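Metazoan TIR-STING fusion (Crassostrea gigas, PDB 6WT6) is a metazoan fusion protein that joins a TIR domain to a STING ligand-binding domain in a single chain. Local coordinates at residues S36-D42 with L89-S95; L188-P193 with L317-C323; A208-S213 with E271-A276; C224-I230 with Y279-H284; K328-Y332 with L345-E349. All coordinates share one frame; numbering follows the deposited sequence.

Contact 1 stands apart in the TIR domain, and the other four lie in the STING domain. Contacts 1 and 2 are the most buried. Contact 1 joins two loops that follow neighbouring parallel strands, and a carboxylate accepts from a serine hydroxyl there. Contact 2 ties a helix to the turn after another helix through a lysine held by two acids. Contacts 3, 4 and 5 are partly buried and gather round one mixed sheet. Contact 3 joins the starts of two strands, contact 4 the loops beyond them, and contact 5 packs a helix on strand 327-332, outermost within this chain. Contact 5 touches both contact 3, through Phe275 and Ile346, and contact 4, through Tyr279 and Tyr332.

Contact 1: S36-D42 with L89-S95; sequences SYCADAD and LVISPAS
Ser36 and Leu89 pair as parallel strand residues, with CA atoms 5.2 Å apart, and Val90 N donates to Ser36 O in a nearly straight bond of 3.2 Å (167° at the hydrogen). Beyond this pair 36-42 leaves the sheet, while the other segment stays a strand to Ile91, and side chains take over the contact. Ser36 CB packs on Leu89 CD2, while Ser36 OG turns to Glu104. The main polar link is made by Asp42. Its CG lies beside the backbone N (chi1 -61°), and OD2 is brought to the turn after strand 84-91. Ser92 OG donates to Asp42 OD2 at 2.7 Å, on the syn side and 18° out of the carboxylate plane. The same Ser92 OG accepts from Ser95 N at 3.0 Å, the capping bond at the start of helix 93-97. One hydroxyl therefore serves both the helix end and the acid. Ser95 OG also lies 3.1 Å from Asp42 OD2. The carboxylate is buried, and Val90 CG1 packs against it, 3.7 Å from OD2. At the more exposed rim Ala41 CB meets Ala94 CB at 3.7 Å. The Tyr37 side chain leads away to stack on Phe62, with its OH bonded to Glu64 N. Two neighbouring parallel strands that end in adjoining loops, each leading into a helix, are characteristic of the alternating beta-alpha fold of TIR domains.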
# COMPACT_ATOMS: atom_id res chain seq x y z
N SER A 36 1.30 -18.79 -17.59
CA SER A 36 1.94 -17.54 -17.97
C SER A 36 3.27 -17.86 -18.64
O SER A 36 4.16 -18.45 -18.01
CB SER A 36 2.15 -16.64 -16.75
OG SER A 36 2.67 -15.38 -17.13
N TYR A 37 3.40 -17.48 -19.91
CA TYR A 37 4.59 -17.79 -20.68
C TYR A 37 4.94 -16.61 -21.57
O TYR A 37 4.09 -15.77 -21.89
CB TYR A 37 4.38 -19.05 -21.54
CG TYR A 37 3.29 -18.92 -22.57
CD1 TYR A 37 1.95 -19.04 -22.22
CD2 TYR A 37 3.59 -18.69 -23.91
CE1 TYR A 37 0.94 -18.93 -23.17
CE2 TYR A 37 2.60 -18.58 -24.86
CZ TYR A 37 1.28 -18.69 -24.49
OH TYR A 37 0.29 -18.58 -25.43
N CYS A 38 6.21 -16.55 -21.96
CA CYS A 38 6.66 -15.58 -22.96
C CYS A 38 6.36 -16.13 -24.35
O CYS A 38 6.91 -17.17 -24.74
CB CYS A 38 8.15 -15.29 -22.81
SG CYS A 38 8.82 -14.25 -24.13
N ALA A 39 5.49 -15.45 -25.09
CA ALA A 39 5.10 -15.93 -26.41
C ALA A 39 6.25 -15.92 -27.40
O ALA A 39 6.20 -16.65 -28.40
CB ALA A 39 3.93 -15.10 -26.94
N ASP A 40 7.29 -15.13 -27.15
CA ASP A 40 8.44 -15.07 -28.05
C ASP A 40 9.32 -16.31 -27.95
O ASP A 40 9.89 -16.74 -28.96
CB ASP A 40 9.28 -13.82 -27.79
CG ASP A 40 8.51 -12.53 -28.06
OD1 ASP A 40 7.60 -12.55 -28.90
OD2 ASP A 40 8.84 -11.50 -27.42
N ALA A 41 9.44 -16.91 -26.76
CA ALA A 41 10.35 -18.03 -26.57
C ALA A 41 9.60 -19.33 -26.29
O ALA A 41 9.57 -20.22 -27.15
CB ALA A 41 11.34 -17.72 -25.45
N ASP A 42 9.01 -19.48 -25.10
CA ASP A 42 8.52 -20.76 -24.61
C ASP A 42 7.08 -21.06 -24.98
O ASP A 42 6.35 -21.65 -24.17
CB ASP A 42 8.67 -20.84 -23.09
CG ASP A 42 10.10 -20.72 -22.63
OD1 ASP A 42 11.01 -20.88 -23.47
OD2 ASP A 42 10.30 -20.49 -21.43
N LEU A 89 4.12 -20.39 -13.77
CA LEU A 89 5.14 -19.55 -14.40
C LEU A 89 6.14 -20.43 -15.12
O LEU A 89 6.79 -21.28 -14.51
CB LEU A 89 5.85 -18.68 -13.36
CG LEU A 89 5.04 -17.65 -12.57
CD1 LEU A 89 5.94 -16.93 -11.58
CD2 LEU A 89 4.36 -16.66 -13.50
N VAL A 90 6.28 -20.22 -16.43
CA VAL A 90 7.25 -20.94 -17.25
C VAL A 90 8.50 -20.07 -17.34
O VAL A 90 8.57 -19.15 -18.16
CB VAL A 90 6.69 -21.28 -18.64
CG1 VAL A 90 7.69 -22.12 -19.42
CG2 VAL A 90 5.35 -21.99 -18.52
N ILE A 91 9.48 -20.37 -16.50
CA ILE A 91 10.66 -19.53 -16.32
C ILE A 91 11.85 -20.26 -16.92
O ILE A 91 12.33 -21.26 -16.37
CB ILE A 91 10.90 -19.19 -14.85
CG1 ILE A 91 9.70 -18.41 -14.29
CG2 ILE A 91 12.19 -18.39 -14.69
CD1 ILE A 91 9.89 -17.96 -12.86
N SER A 92 12.35 -19.74 -18.05
CA SER A 92 13.49 -20.30 -18.76
C SER A 92 14.63 -19.28 -18.77
O SER A 92 14.45 -18.17 -18.25
CB SER A 92 13.09 -20.68 -20.19
OG SER A 92 12.77 -19.53 -20.95
N PRO A 93 15.80 -19.61 -19.32
CA PRO A 93 16.81 -18.55 -19.51
C PRO A 93 16.33 -17.42 -20.40
O PRO A 93 16.66 -16.26 -20.15
CB PRO A 93 18.00 -19.31 -20.12
CG PRO A 93 17.43 -20.60 -20.62
CD PRO A 93 16.36 -20.93 -19.64
N ALA A 94 15.55 -17.74 -21.44
CA ALA A 94 15.04 -16.70 -22.33
C ALA A 94 13.89 -15.93 -21.70
O ALA A 94 13.66 -14.77 -22.06
CB ALA A 94 14.60 -17.32 -23.66
N SER A 95 13.14 -16.56 -20.78
CA SER A 95 12.02 -15.87 -20.15
C SER A 95 12.48 -14.67 -19.34
O SER A 95 11.72 -13.70 -19.18
CB SER A 95 11.24 -16.84 -19.25
OG SER A 95 10.48 -17.75 -20.02

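Contact 2: L188-P193 with L317-C323; sequences LKIILP and LDTDPEC
Lys189 NZ is gripped by two carboxylates, Asp320 OD2 at 2.6 Å and Glu322 OE2, also at 2.6 Å. This salt-bridge network ties helix 176-204 to the turn that follows helix 299-319 in the STING domain. Lys189 CG lies anti to the backbone N, and a bend at chi2 (59°) carries the chain to the acids. It crosses both acidic side chains at about a right angle. NZ meets Asp320 OD2 on the syn side but Glu322 OE2 on the anti side. Asp320 OD2 has a second partner in Tyr184 OH, from the same helix as Lys189. The other oxygen, Asp320 OD1, accepts from Glu322 N at 3.3 Å, from above the carboxylate plane. This is an Asx turn, and it links the backbone of one acid to the side chain of the other. Two positive-to-negative pairs at one amine would probably favour charged forms of all three groups. Deeper in, the contact is apolar. Leu188 CD1 meets Leu317 CD2 at 3.9 Å, and Leu192 CD1 reaches the same methyl, each leucine crossing Leu317 at about a right angle. Cys323 SG fits against Leu192 CB and the CD of Pro193. Lys326 NZ bonds to the backbone oxygens of Pro193 and Glu322. Glu322 O is also approached by Pro193 CA at 3.2 Å, in a CA-H...O contact with 161° at the hydrogen.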
# COMPACT_ATOMS: atom_id res chain seq x y z
N LEU A 188 -1.50 15.60 1.54
CA LEU A 188 -0.45 16.34 2.21
C LEU A 188 0.35 17.20 1.23
O LEU A 188 0.59 18.38 1.48
CB LEU A 188 0.47 15.38 2.98
CG LEU A 188 -0.12 14.72 4.24
CD1 LEU A 188 0.96 13.97 5.03
CD2 LEU A 188 -0.81 15.74 5.12
N LYS A 189 0.74 16.62 0.09
CA LYS A 189 1.49 17.36 -0.92
C LYS A 189 0.72 18.57 -1.43
O LYS A 189 1.34 19.55 -1.88
CB LYS A 189 1.86 16.43 -2.08
CG LYS A 189 2.68 17.06 -3.21
CD LYS A 189 3.99 17.64 -2.71
CE LYS A 189 4.87 18.09 -3.88
NZ LYS A 189 6.15 18.70 -3.43
N ILE A 190 -0.61 18.54 -1.35
CA ILE A 190 -1.42 19.65 -1.85
C ILE A 190 -1.50 20.78 -0.83
O ILE A 190 -1.33 21.96 -1.18
CB ILE A 190 -2.83 19.14 -2.22
CG1 ILE A 190 -2.72 17.99 -3.22
CG2 ILE A 190 -3.68 20.27 -2.78
CD1 ILE A 190 -4.03 17.24 -3.43
N ILE A 191 -1.73 20.46 0.45
CA ILE A 191 -2.07 21.48 1.43
C ILE A 191 -0.86 21.95 2.24
O ILE A 191 -0.78 23.13 2.61
CB ILE A 191 -3.19 20.97 2.36
CG1 ILE A 191 -2.78 19.69 3.09
CG2 ILE A 191 -4.47 20.72 1.56
CD1 ILE A 191 -2.61 19.88 4.57
N LEU A 192 0.10 21.05 2.51
CA LEU A 192 1.21 21.41 3.39
C LEU A 192 2.13 22.51 2.85
O LEU A 192 2.53 23.37 3.66
CB LEU A 192 2.05 20.16 3.71
CG LEU A 192 1.50 19.09 4.67
CD1 LEU A 192 2.61 18.14 5.12
CD2 LEU A 192 0.80 19.70 5.89
N PRO A 193 2.51 22.55 1.56
CA PRO A 193 3.55 23.51 1.13
C PRO A 193 3.31 24.96 1.54
O PRO A 193 4.27 25.65 1.90
CB PRO A 193 3.56 23.35 -0.39
CG PRO A 193 3.18 21.94 -0.60
CD PRO A 193 2.15 21.64 0.46
N LEU A 317 7.90 12.81 3.64
CA LEU A 317 7.75 14.21 4.03
C LEU A 317 9.10 14.88 4.23
O LEU A 317 9.32 16.01 3.77
CB LEU A 317 6.90 14.32 5.30
CG LEU A 317 5.42 13.92 5.19
CD1 LEU A 317 4.75 13.89 6.56
CD2 LEU A 317 4.66 14.84 4.25
N ASP A 318 10.04 14.20 4.91
CA ASP A 318 11.35 14.80 5.13
C ASP A 318 12.20 14.85 3.87
O ASP A 318 13.15 15.63 3.81
CB ASP A 318 12.10 14.05 6.24
CG ASP A 318 11.53 14.33 7.61
OD1 ASP A 318 10.85 15.37 7.76
OD2 ASP A 318 11.77 13.53 8.53
N THR A 319 11.87 14.03 2.87
CA THR A 319 12.54 14.13 1.58
C THR A 319 12.11 15.38 0.81
O THR A 319 12.91 15.96 0.07
CB THR A 319 12.26 12.86 0.76
OG1 THR A 319 13.13 11.81 1.20
CG2 THR A 319 12.46 13.09 -0.74
N ASP A 320 10.86 15.81 1.00
CA ASP A 320 10.30 16.93 0.26
C ASP A 320 10.55 18.22 1.04
O ASP A 320 9.98 18.39 2.13
CB ASP A 320 8.81 16.72 0.03
CG ASP A 320 8.20 17.76 -0.87
OD1 ASP A 320 8.87 18.76 -1.18
OD2 ASP A 320 7.03 17.56 -1.27
N PRO A 321 11.37 19.14 0.53
CA PRO A 321 11.74 20.32 1.34
C PRO A 321 10.58 21.27 1.61
O PRO A 321 10.61 21.97 2.63
CB PRO A 321 12.84 20.99 0.50
CG PRO A 321 13.37 19.89 -0.38
CD PRO A 321 12.17 19.05 -0.70
N GLU A 322 9.58 21.32 0.75
CA GLU A 322 8.43 22.19 0.97
C GLU A 322 7.34 21.54 1.81
O GLU A 322 6.33 22.19 2.09
CB GLU A 322 7.84 22.65 -0.38
CG GLU A 322 7.30 21.54 -1.27
CD GLU A 322 6.51 22.06 -2.46
OE1 GLU A 322 6.53 23.29 -2.71
OE2 GLU A 322 5.85 21.25 -3.14
N CYS A 323 7.51 20.28 2.22
CA CYS A 323 6.56 19.61 3.10
C CYS A 323 7.12 19.26 4.47
O CYS A 323 6.35 19.19 5.43
CB CYS A 323 6.04 18.32 2.45
SG CYS A 323 4.77 18.56 1.19

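Contact 3: A208-S213 with E271-A276; sequences AEGRMS and EDYFFA
Arg211 meets residues 271-273 along most of its side chain. CB sits 3.4 Å from Asp272 O, and CG follows close to the same oxygen. The chain then bends at chi2 (-69°), which lays CD over one face of the Tyr273 ring. CD is 3.8 Å from the ring centroid, offset toward the rim, a CH-pi contact. NE donates to Glu271 OE1 at 3.0 Å and forms a salt bridge. The oxygen lies in the guanidinium plane, but the carboxylate stands 88° to that plane, and OE1 is met on its anti side. NH1 turns back to Gly210 O at 3.1 Å, above the carbonyl plane. These two bonds probably limit the rotation of the guanidinium. In the backbone, Arg211 O accepts from Phe274 N at 2.8 Å. Met212 runs extended, its SD touching Phe274 CB. A water bridges Ser213 N and Phe274 O, and a second joins Ser213 O and Ala276 N. The type II turn from Ala208 to Arg211 leads into strand 212-221, parallel to strand 272-279 in the mixed STING sheet. Met212 packs on helix 176-204, while Tyr273 and Phe275 lie against helix 341-356.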
# COMPACT_ATOMS: atom_id res chain seq x y z
N ALA A 208 -3.17 34.96 18.57
CA ALA A 208 -2.58 33.70 19.01
C ALA A 208 -1.06 33.73 18.94
O ALA A 208 -0.43 32.67 18.99
CB ALA A 208 -3.13 32.54 18.18
N GLU A 209 -0.47 34.91 18.81
CA GLU A 209 0.98 35.02 18.69
C GLU A 209 1.66 34.48 19.94
O GLU A 209 1.31 34.85 21.07
CB GLU A 209 1.38 36.48 18.47
CG GLU A 209 0.88 37.07 17.16
CD GLU A 209 1.62 36.52 15.95
OE1 GLU A 209 2.72 35.96 16.13
OE2 GLU A 209 1.10 36.65 14.82
N GLY A 210 2.63 33.59 19.74
CA GLY A 210 3.31 32.93 20.83
C GLY A 210 2.54 31.79 21.47
O GLY A 210 3.12 31.07 22.30
N ARG A 211 1.27 31.61 21.12
CA ARG A 211 0.44 30.56 21.68
C ARG A 211 -0.07 29.60 20.61
O ARG A 211 -1.10 28.95 20.81
CB ARG A 211 -0.73 31.17 22.45
CG ARG A 211 -0.32 32.07 23.61
CD ARG A 211 0.31 31.27 24.74
NE ARG A 211 0.78 32.12 25.84
CZ ARG A 211 2.05 32.47 26.02
NH1 ARG A 211 2.99 32.04 25.19
NH2 ARG A 211 2.38 33.25 27.04
N MET A 212 0.63 29.51 19.48
CA MET A 212 0.18 28.67 18.37
C MET A 212 1.36 28.36 17.46
O MET A 212 2.09 29.26 17.06
CB MET A 212 -0.93 29.36 17.58
CG MET A 212 -1.44 28.54 16.41
SD MET A 212 -2.76 29.39 15.53
CE MET A 212 -3.43 28.05 14.55
N SER A 213 1.53 27.08 17.15
CA SER A 213 2.55 26.64 16.21
C SER A 213 2.07 26.83 14.78
O SER A 213 0.87 26.89 14.50
CB SER A 213 2.91 25.17 16.46
OG SER A 213 3.63 24.63 15.36
N GLU A 271 -3.27 29.36 30.33
CA GLU A 271 -2.94 29.88 29.00
C GLU A 271 -3.55 29.00 27.92
O GLU A 271 -3.32 27.79 27.89
CB GLU A 271 -1.43 29.95 28.83
CG GLU A 271 -0.75 30.88 29.80
CD GLU A 271 -0.97 32.33 29.47
OE1 GLU A 271 -0.96 32.69 28.27
OE2 GLU A 271 -1.17 33.12 30.42
N ASP A 272 -4.31 29.62 27.02
CA ASP A 272 -4.87 28.90 25.88
C ASP A 272 -3.83 28.78 24.79
O ASP A 272 -3.15 29.76 24.45
CB ASP A 272 -6.12 29.62 25.35
CG ASP A 272 -7.27 29.61 26.34
OD1 ASP A 272 -7.20 28.83 27.30
OD2 ASP A 272 -8.20 30.43 26.18
N TYR A 273 -3.71 27.58 24.23
CA TYR A 273 -2.83 27.31 23.10
C TYR A 273 -3.67 26.82 21.94
O TYR A 273 -4.56 25.98 22.12
CB TYR A 273 -1.76 26.28 23.48
CG TYR A 273 -0.62 26.87 24.27
CD1 TYR A 273 -0.71 27.03 25.65
CD2 TYR A 273 0.55 27.29 23.64
CE1 TYR A 273 0.34 27.58 26.38
CE2 TYR A 273 1.60 27.84 24.35
CZ TYR A 273 1.49 27.99 25.72
OH TYR A 273 2.53 28.53 26.44
N PHE A 274 -3.40 27.35 20.75
CA PHE A 274 -4.17 27.07 19.56
C PHE A 274 -3.39 26.18 18.61
O PHE A 274 -2.16 26.24 18.53
CB PHE A 274 -4.56 28.37 18.84
CG PHE A 274 -5.52 29.24 19.60
CD1 PHE A 274 -5.05 30.12 20.56
CD2 PHE A 274 -6.88 29.18 19.35
CE1 PHE A 274 -5.93 30.93 21.27
CE2 PHE A 274 -7.76 30.00 20.05
CZ PHE A 274 -7.28 30.87 21.01
N PHE A 275 -4.11 25.34 17.87
CA PHE A 275 -3.46 24.46 16.92
C PHE A 275 -4.45 24.05 15.84
O PHE A 275 -5.64 23.89 16.10
CB PHE A 275 -2.88 23.22 17.61
CG PHE A 275 -3.91 22.33 18.26
CD1 PHE A 275 -4.42 22.63 19.52
CD2 PHE A 275 -4.36 21.19 17.62
CE1 PHE A 275 -5.36 21.81 20.12
CE2 PHE A 275 -5.30 20.36 18.21
CZ PHE A 275 -5.80 20.67 19.46
N ALA A 276 -3.93 23.90 14.62
CA ALA A 276 -4.66 23.18 13.59
C ALA A 276 -4.37 21.70 13.75
O ALA A 276 -3.21 21.29 13.84
CB ALA A 276 -4.25 23.66 12.20
O HOH W 1 -0.15 25.12 17.59
O HOH W 2 -0.89 24.72 15.05

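Contact 4: C224-I230 with Y279-H284; sequences CRCRDSI and YIGVIH
Cys226 N donates to His284 ND1 at 3.0 Å, in a straight bond (171°) that lies in the imidazole plane. His284 CG stands anti to its own backbone N (chi1 -164°), which turns the ring edge to the 224-230 backbone. The segments lie mainly in loops of the STING domain, after the neighbouring parallel strands 212-221 and 272-279. This bond implies that ND1 carries no proton. A second polar approach is a CA-H...O contact, from His284 CA to Cys224 O at 3.2 Å.

The aromatic contacts gather on Tyr279. Cys226 CA lies over the centre of one ring face, 4.2 Å from the centroid. Arg227 N is above the same face, offset toward the rim, and Ser229 O comes to the ring edge in plane. The ring is thus wrapped by backbone as well as side chains. Cys226 SG makes an oblique sulfur-aromatic contact, 5.0 Å from the Tyr279 centroid.

Apolar and mixed packing completes the contact. Ile230 CD1 meets Tyr279 CZ at 3.6 Å, and Tyr332 of strand 327-332 packs against both residues. Arg227 lays its aliphatic CG against Tyr279 OH before its end leads away. Cys224 CB touches Ile283 CG1. Cys226 SG rests 3.7 Å from Ile283 CG1 and 3.5 Å from Ile280 O.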
# COMPACT_ATOMS: atom_id res chain seq x y z
N CYS A 224 -5.47 3.03 16.13
CA CYS A 224 -5.86 3.47 14.79
C CYS A 224 -7.33 3.84 14.70
O CYS A 224 -7.83 4.10 13.59
CB CYS A 224 -5.52 2.41 13.73
SG CYS A 224 -3.76 1.97 13.73
N ARG A 225 -8.05 3.88 15.82
CA ARG A 225 -9.43 4.35 15.83
C ARG A 225 -9.45 5.86 15.69
O ARG A 225 -8.93 6.58 16.56
CB ARG A 225 -10.14 3.93 17.11
CG ARG A 225 -10.56 2.49 17.16
CD ARG A 225 -11.22 2.15 18.49
NE ARG A 225 -10.33 2.40 19.62
CZ ARG A 225 -10.71 2.35 20.89
NH1 ARG A 225 -11.96 2.04 21.20
NH2 ARG A 225 -9.83 2.60 21.86
N CYS A 226 -10.05 6.35 14.62
CA CYS A 226 -10.23 7.78 14.42
C CYS A 226 -11.64 8.17 14.83
O CYS A 226 -12.61 7.48 14.52
CB CYS A 226 -9.98 8.17 12.96
SG CYS A 226 -8.32 7.75 12.38
N ARG A 227 -11.74 9.28 15.55
CA ARG A 227 -13.02 9.85 15.95
C ARG A 227 -13.40 10.98 15.00
O ARG A 227 -12.58 11.44 14.19
CB ARG A 227 -12.93 10.34 17.40
CG ARG A 227 -12.35 9.28 18.34
CD ARG A 227 -12.36 9.69 19.79
NE ARG A 227 -13.70 9.60 20.36
CZ ARG A 227 -13.97 9.70 21.66
NH1 ARG A 227 -12.99 9.90 22.53
NH2 ARG A 227 -15.22 9.60 22.08
N ASP A 228 -14.66 11.41 15.07
CA ASP A 228 -15.13 12.45 14.16
C ASP A 228 -14.38 13.75 14.36
O ASP A 228 -14.17 14.50 13.41
CB ASP A 228 -16.64 12.67 14.34
CG ASP A 228 -17.48 11.64 13.62
OD1 ASP A 228 -17.07 11.18 12.53
OD2 ASP A 228 -18.55 11.28 14.16
N SER A 229 -13.96 14.03 15.60
CA SER A 229 -13.20 15.23 15.91
C SER A 229 -12.24 14.90 17.05
O SER A 229 -12.60 14.14 17.95
CB SER A 229 -14.13 16.39 16.31
OG SER A 229 -13.40 17.48 16.83
N ILE A 230 -11.03 15.47 16.99
CA ILE A 230 -10.09 15.26 18.08
C ILE A 230 -10.62 15.85 19.37
O ILE A 230 -10.27 15.41 20.47
CB ILE A 230 -8.71 15.85 17.72
CG1 ILE A 230 -7.66 15.45 18.76
CG2 ILE A 230 -8.78 17.36 17.60
CD1 ILE A 230 -7.34 13.97 18.77
N TYR A 279 -7.15 14.02 12.66
CA TYR A 279 -6.67 12.65 12.60
C TYR A 279 -6.06 12.36 11.23
O TYR A 279 -6.44 12.96 10.22
CB TYR A 279 -7.81 11.66 12.87
CG TYR A 279 -8.27 11.58 14.32
CD1 TYR A 279 -7.57 10.82 15.25
CD2 TYR A 279 -9.42 12.24 14.73
CE1 TYR A 279 -8.00 10.74 16.56
CE2 TYR A 279 -9.85 12.16 16.04
CZ TYR A 279 -9.14 11.41 16.95
OH TYR A 279 -9.57 11.32 18.26
N ILE A 280 -5.10 11.44 11.21
CA ILE A 280 -4.65 10.81 9.97
C ILE A 280 -5.72 9.79 9.61
O ILE A 280 -5.74 8.67 10.14
CB ILE A 280 -3.27 10.17 10.11
CG1 ILE A 280 -2.26 11.19 10.63
CG2 ILE A 280 -2.82 9.59 8.78
CD1 ILE A 280 -0.85 10.64 10.74
N GLY A 281 -6.63 10.16 8.70
CA GLY A 281 -7.83 9.35 8.48
C GLY A 281 -7.55 7.98 7.91
O GLY A 281 -8.33 7.05 8.13
N VAL A 282 -6.44 7.82 7.19
CA VAL A 282 -6.17 6.56 6.51
C VAL A 282 -5.91 5.43 7.50
O VAL A 282 -6.18 4.26 7.20
CB VAL A 282 -5.00 6.73 5.52
CG1 VAL A 282 -3.68 6.93 6.26
CG2 VAL A 282 -4.91 5.54 4.57
N ILE A 283 -5.41 5.73 8.70
CA ILE A 283 -5.08 4.66 9.64
C ILE A 283 -6.33 3.94 10.13
O ILE A 283 -6.24 2.79 10.57
CB ILE A 283 -4.26 5.19 10.83
CG1 ILE A 283 -5.13 6.04 11.76
CG2 ILE A 283 -3.06 5.98 10.34
CD1 ILE A 283 -4.36 6.71 12.88
N HIS A 284 -7.50 4.58 10.05
CA HIS A 284 -8.74 3.93 10.49
C HIS A 284 -9.01 2.65 9.72
O HIS A 284 -9.70 1.76 10.22
CB HIS A 284 -9.92 4.90 10.34
CG HIS A 284 -11.14 4.47 11.09
ND1 HIS A 284 -11.27 4.66 12.45
CD2 HIS A 284 -12.28 3.87 10.68
CE1 HIS A 284 -12.45 4.20 12.84
NE2 HIS A 284 -13.07 3.70 11.79

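Contact 5: K328-Y332 with L345-E349; sequences KIVFY and LICNE
A strand packs face-on against a helix here, with apolar side chains at one end and a loose salt bridge at the other. Strand 327-332 is an outermost strand of the mixed sheet within this chain, and helix 341-356 lies over its face. The axes of the short segments 328-332 and 345-349 come within 10.6 Å and run roughly antiparallel, at 145°. Leu345 carries the apolar end. Its CG stands anti to the backbone N (chi1 167°), and CD2 does the touching. CD2 meets Tyr332 CB at 3.5 Å, the two side chains crossing at about a right angle. The same methyl meets Val330 CG1 tip to tip at 4.2 Å. Val330 CG2 also approaches the aliphatic CG of Glu349. This is the layered alpha/beta arrangement of the STING domain. Helix 341-356 lies on one face of the sheet, with Ile346 on Phe219. On the other face Ile329 packs against helix 299-319. Phe331, on the Ile329 face, reaches Asp75 of the second subunit. At the polar end, bends at chi2 and chi4 fold Lys328 NZ back to Ile329 O, 3.0 Å away. From there it faces the Glu349 carboxylate, 3.4 Å from OE1 and 3.5 Å from OE2, both weak bonds. A water donates to Glu349 OE2 at 3.0 Å and is weakly bonded to Lys328 NZ.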
# COMPACT_ATOMS: atom_id res chain seq x y z
N LYS A 328 3.24 17.96 12.12
CA LYS A 328 3.78 17.20 13.24
C LYS A 328 2.85 16.02 13.51
O LYS A 328 1.69 16.22 13.88
CB LYS A 328 3.93 18.07 14.49
CG LYS A 328 4.52 17.32 15.67
CD LYS A 328 5.86 16.70 15.31
CE LYS A 328 6.52 16.06 16.51
NZ LYS A 328 5.67 15.00 17.10
N ILE A 329 3.36 14.81 13.31
CA ILE A 329 2.58 13.61 13.59
C ILE A 329 2.63 13.34 15.09
O ILE A 329 3.71 13.26 15.68
CB ILE A 329 3.11 12.41 12.79
CG1 ILE A 329 3.18 12.75 11.30
CG2 ILE A 329 2.21 11.21 13.00
CD1 ILE A 329 3.60 11.58 10.42
N VAL A 330 1.46 13.21 15.71
CA VAL A 330 1.33 13.01 17.15
C VAL A 330 0.87 11.57 17.37
O VAL A 330 -0.33 11.27 17.29
CB VAL A 330 0.35 14.01 17.79
CG1 VAL A 330 0.25 13.77 19.30
CG2 VAL A 330 0.76 15.44 17.47
N PHE A 331 1.81 10.67 17.64
CA PHE A 331 1.47 9.31 18.01
C PHE A 331 1.27 9.23 19.52
O PHE A 331 2.06 9.77 20.29
CB PHE A 331 2.57 8.34 17.56
CG PHE A 331 2.26 6.89 17.85
CD1 PHE A 331 1.60 6.12 16.91
CD2 PHE A 331 2.62 6.32 19.06
CE1 PHE A 331 1.31 4.79 17.18
CE2 PHE A 331 2.34 4.99 19.33
CZ PHE A 331 1.68 4.23 18.38
N TYR A 332 0.21 8.54 19.93
CA TYR A 332 -0.12 8.46 21.35
C TYR A 332 -0.93 7.21 21.62
O TYR A 332 -1.65 6.72 20.75
CB TYR A 332 -0.88 9.71 21.81
CG TYR A 332 -2.23 9.89 21.13
CD1 TYR A 332 -2.32 10.51 19.89
CD2 TYR A 332 -3.40 9.44 21.73
CE1 TYR A 332 -3.55 10.68 19.26
CE2 TYR A 332 -4.62 9.59 21.11
CZ TYR A 332 -4.70 10.22 19.88
OH TYR A 332 -5.92 10.38 19.27
N LEU A 345 -1.21 16.44 26.66
CA LEU A 345 -0.35 15.93 25.60
C LEU A 345 -0.19 16.96 24.48
O LEU A 345 0.93 17.19 24.00
CB LEU A 345 -0.92 14.63 25.05
CG LEU A 345 -0.29 14.15 23.74
CD1 LEU A 345 1.18 13.81 23.96
CD2 LEU A 345 -1.05 12.97 23.18
N ILE A 346 -1.29 17.59 24.07
CA ILE A 346 -1.24 18.53 22.95
C ILE A 346 -0.46 19.79 23.34
O ILE A 346 0.35 20.30 22.56
CB ILE A 346 -2.65 18.87 22.46
CG1 ILE A 346 -3.37 17.61 21.99
CG2 ILE A 346 -2.60 19.90 21.34
CD1 ILE A 346 -4.82 17.84 21.56
N CYS A 347 -0.71 20.31 24.55
CA CYS A 347 0.05 21.47 25.03
C CYS A 347 1.54 21.19 25.05
O CYS A 347 2.35 22.06 24.73
CB CYS A 347 -0.42 21.88 26.43
SG CYS A 347 -1.98 22.77 26.48
N ASN A 348 1.92 19.97 25.42
CA ASN A 348 3.33 19.60 25.38
C ASN A 348 3.87 19.64 23.95
O ASN A 348 4.98 20.13 23.72
CB ASN A 348 3.53 18.22 25.99
CG ASN A 348 3.89 18.27 27.46
OD1 ASN A 348 5.03 18.58 27.81
ND2 ASN A 348 2.93 17.97 28.32
N GLU A 349 3.09 19.14 22.98
CA GLU A 349 3.57 19.14 21.60
C GLU A 349 3.61 20.54 21.02
O GLU A 349 4.54 20.89 20.29
CB GLU A 349 2.69 18.22 20.74
CG GLU A 349 3.11 16.76 20.78
CD GLU A 349 4.50 16.52 20.21
OE1 GLU A 349 5.02 17.40 19.49
OE2 GLU A 349 5.07 15.45 20.49
O HOH W 3 7.44 13.77 19.76